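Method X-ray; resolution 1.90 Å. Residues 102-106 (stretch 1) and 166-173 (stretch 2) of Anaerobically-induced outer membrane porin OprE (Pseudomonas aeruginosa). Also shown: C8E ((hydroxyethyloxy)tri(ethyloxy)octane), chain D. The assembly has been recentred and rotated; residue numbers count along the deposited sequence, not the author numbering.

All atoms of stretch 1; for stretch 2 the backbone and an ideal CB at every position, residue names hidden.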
# COMPACT_ATOMS: atom_id res chain seq x y z
N ASP A 102 20.23 -11.39 -9.43
CA ASP A 102 18.99 -11.05 -10.10
C ASP A 102 17.88 -11.90 -9.55
O ASP A 102 18.13 -12.97 -8.98
CB ASP A 102 19.11 -11.29 -11.61
CG ASP A 102 19.52 -12.72 -11.93
OD1 ASP A 102 20.74 -13.00 -11.94
OD2 ASP A 102 18.63 -13.56 -12.15
N PHE A 103 16.65 -11.43 -9.70
CA PHE A 103 15.48 -12.21 -9.36
C PHE A 103 14.30 -11.88 -10.27
O PHE A 103 14.20 -10.76 -10.78
CB PHE A 103 15.14 -12.13 -7.85
CG PHE A 103 14.58 -10.81 -7.39
CD1 PHE A 103 15.32 -9.64 -7.48
CD2 PHE A 103 13.34 -10.76 -6.75
CE1 PHE A 103 14.81 -8.42 -7.02
CE2 PHE A 103 12.82 -9.55 -6.29
CZ PHE A 103 13.56 -8.38 -6.42
N ALA A 104 13.45 -12.87 -10.51
CA ALA A 104 12.36 -12.70 -11.46
C ALA A 104 11.15 -13.53 -11.09
O ALA A 104 11.27 -14.57 -10.44
CB ALA A 104 12.80 -13.05 -12.87
N SER A 105 9.98 -13.08 -11.52
CA SER A 105 8.78 -13.86 -11.31
C SER A 105 7.81 -13.59 -12.44
O SER A 105 7.93 -12.59 -13.15
CB SER A 105 8.15 -13.55 -9.95
OG SER A 105 7.91 -12.17 -9.80
N LEU A 106 6.89 -14.52 -12.63
CA LEU A 106 5.84 -14.39 -13.63
C LEU A 106 4.51 -14.65 -12.95
O LEU A 106 4.33 -15.70 -12.34
CB LEU A 106 6.04 -15.41 -14.74
CG LEU A 106 4.96 -15.40 -15.82
CD1 LEU A 106 4.94 -14.04 -16.51
CD2 LEU A 106 5.20 -16.51 -16.82
N UNK A 166 0.85 -14.02 -0.82
CA UNK A 166 1.44 -12.80 -1.35
C UNK A 166 2.92 -13.05 -1.63
O UNK A 166 3.57 -13.84 -0.93
CB UNK A 166 1.25 -11.63 -0.38
N UNK A 167 3.44 -12.39 -2.65
CA UNK A 167 4.87 -12.40 -2.97
C UNK A 167 5.45 -11.03 -2.65
O UNK A 167 5.03 -10.03 -3.24
CB UNK A 167 5.11 -12.76 -4.44
N UNK A 168 6.40 -10.98 -1.73
CA UNK A 168 7.00 -9.72 -1.32
C UNK A 168 7.76 -8.99 -2.40
O UNK A 168 8.10 -9.55 -3.44
CB UNK A 168 7.94 -9.97 -0.14
N UNK A 169 8.03 -7.71 -2.15
CA UNK A 169 8.75 -6.89 -3.12
C UNK A 169 10.18 -7.41 -3.34
O UNK A 169 10.76 -7.22 -4.41
CB UNK A 169 8.78 -5.43 -2.65
N UNK A 170 10.73 -8.09 -2.33
CA UNK A 170 12.10 -8.58 -2.36
C UNK A 170 12.17 -10.10 -2.44
O UNK A 170 13.11 -10.72 -1.94
CB UNK A 170 12.86 -8.09 -1.12
N UNK A 171 11.16 -10.70 -3.07
CA UNK A 171 11.05 -12.16 -3.12
C UNK A 171 10.51 -12.66 -4.46
O UNK A 171 9.93 -11.89 -5.23
CB UNK A 171 10.15 -12.65 -1.99
N UNK A 172 10.70 -13.95 -4.73
CA UNK A 172 10.07 -14.58 -5.89
C UNK A 172 8.99 -15.57 -5.46
O UNK A 172 8.31 -16.16 -6.30
CB UNK A 172 11.12 -15.29 -6.75
N UNK A 173 8.85 -15.76 -4.15
CA UNK A 173 7.98 -16.81 -3.62
C UNK A 173 6.67 -16.29 -3.04
O UNK A 173 6.63 -15.25 -2.37
CB UNK A 173 8.73 -17.60 -2.54
C1 C8E D . 11.11 -8.14 -18.57
C2 C8E D . 10.34 -9.01 -17.58
C3 C8E D . 11.04 -10.36 -17.43
C4 C8E D . 10.37 -11.24 -16.40
C5 C8E D . 11.11 -12.57 -16.28
C6 C8E D . 10.22 -13.72 -15.80
C7 C8E D . 11.04 -15.00 -15.76
C8 C8E D . 10.19 -16.22 -15.45
O9 C8E D . 10.52 -16.71 -14.17

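Stretch 1 is an extended strand whose side chains alternate: Phe103 and Ser105 point toward stretch 2, while Ala104 points away, with its CB 3.8 Å from C5 of the bound detergent. Stretch 2 leaves a strand, turns, and comes back past the Phe103 ring.

Position 166 is extended and its CB lies beyond the reach of stretch 1, so many residues would fit. It is Ser166, whose OG is hydrogen-bonded elsewhere in the structure.

At position 167 the CB points toward stretch 1 but has nothing of it within 5.5 Å. A short side chain would stop before the Ser105 hydroxyl; a long one could reach it, and a polar end would suit that hydroxyl. The residue is Lys167. Its chain runs out far enough to place CD 3.6 Å from Ser105 OG, then bends through p rotamers at chi3 and chi4, so that NZ donates to its neighbour's carbonyl, O of residue 168, at 3.0 Å. A water 2.7 Å from Ser105 OG also accepts a weak hydrogen bond from Lys167 NZ at 3.4 Å and donates to the O of residue 171 at 3.3 Å, joining the two stretches where no direct hydrogen bond does.

Position 168 opens a type I turn. Its phi/psi of -64/164 is open to most residues, so the backbone does not demand the Gly168 found there. Gly168 O accepts the turn's hydrogen bond from N of residue 171 at 3.3 Å.

Position 169 has helical angles and a CB pointing away, leaving the choice wide. Arg169 sends its side chain to partners elsewhere; its backbone O meets the edge of the Phe103 ring, 3.6 Å from CZ.

At position 170, phi/psi of -111/30 suits Asn, Asp or Gly, among others. The CB points away, although its ideal position is 5.4 Å from Phe103 CZ. Asn170 fits the turn, and its backbone C lies 3.9 Å from Phe103 CE2.

Position 171 is extended again, its CB pointing away; a small polar residue could serve the following backbone. Ser171 does so, its OG accepting from N of residue 173 at 2.9 Å.

Position 172 faces stretch 1 most closely. Its sideways ideal CB lies 3.8 Å from Ala104 O and near both Phe103 and Ser105, favouring a compact side chain such as Val, Thr or Ala. Thr172 places CG2 3.8 Å from Phe103 CB, at the ring edge, and 3.4 Å from Ala104 O.

Position 173 points away into space free of stretch 1, where a polar residue is at ease: Asp173.

Stretch 2, residues 166-173: SKGRNSTD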
# COMPACT_ATOMS: atom_id res chain seq x y z
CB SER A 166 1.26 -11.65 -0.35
OG SER A 166 1.94 -10.49 -0.77
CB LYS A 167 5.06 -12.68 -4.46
CG LYS A 167 6.51 -12.53 -4.94
CD LYS A 167 6.56 -12.22 -6.42
CE LYS A 167 6.00 -10.83 -6.72
NZ LYS A 167 6.90 -9.76 -6.21
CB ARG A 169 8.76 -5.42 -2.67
CG ARG A 169 9.46 -5.19 -1.34
CD ARG A 169 9.03 -3.87 -0.71
NE ARG A 169 9.65 -3.72 0.60
CZ ARG A 169 9.51 -2.65 1.37
NH1 ARG A 169 8.73 -1.65 0.98
NH2 ARG A 169 10.12 -2.60 2.55
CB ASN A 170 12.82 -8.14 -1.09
CG ASN A 170 12.15 -8.69 0.17
OD1 ASN A 170 10.99 -9.10 0.13
ND2 ASN A 170 12.88 -8.70 1.28
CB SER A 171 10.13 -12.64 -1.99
OG SER A 171 9.93 -14.04 -2.07
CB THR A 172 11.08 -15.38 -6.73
OG1 THR A 172 11.61 -16.44 -5.93
CG2 THR A 172 12.22 -14.49 -7.22
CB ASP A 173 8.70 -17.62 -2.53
CG ASP A 173 10.00 -18.23 -3.02
OD1 ASP A 173 9.95 -19.05 -3.96
OD2 ASP A 173 11.07 -17.90 -2.46
O HOH W 1 9.51 -10.68 -8.23
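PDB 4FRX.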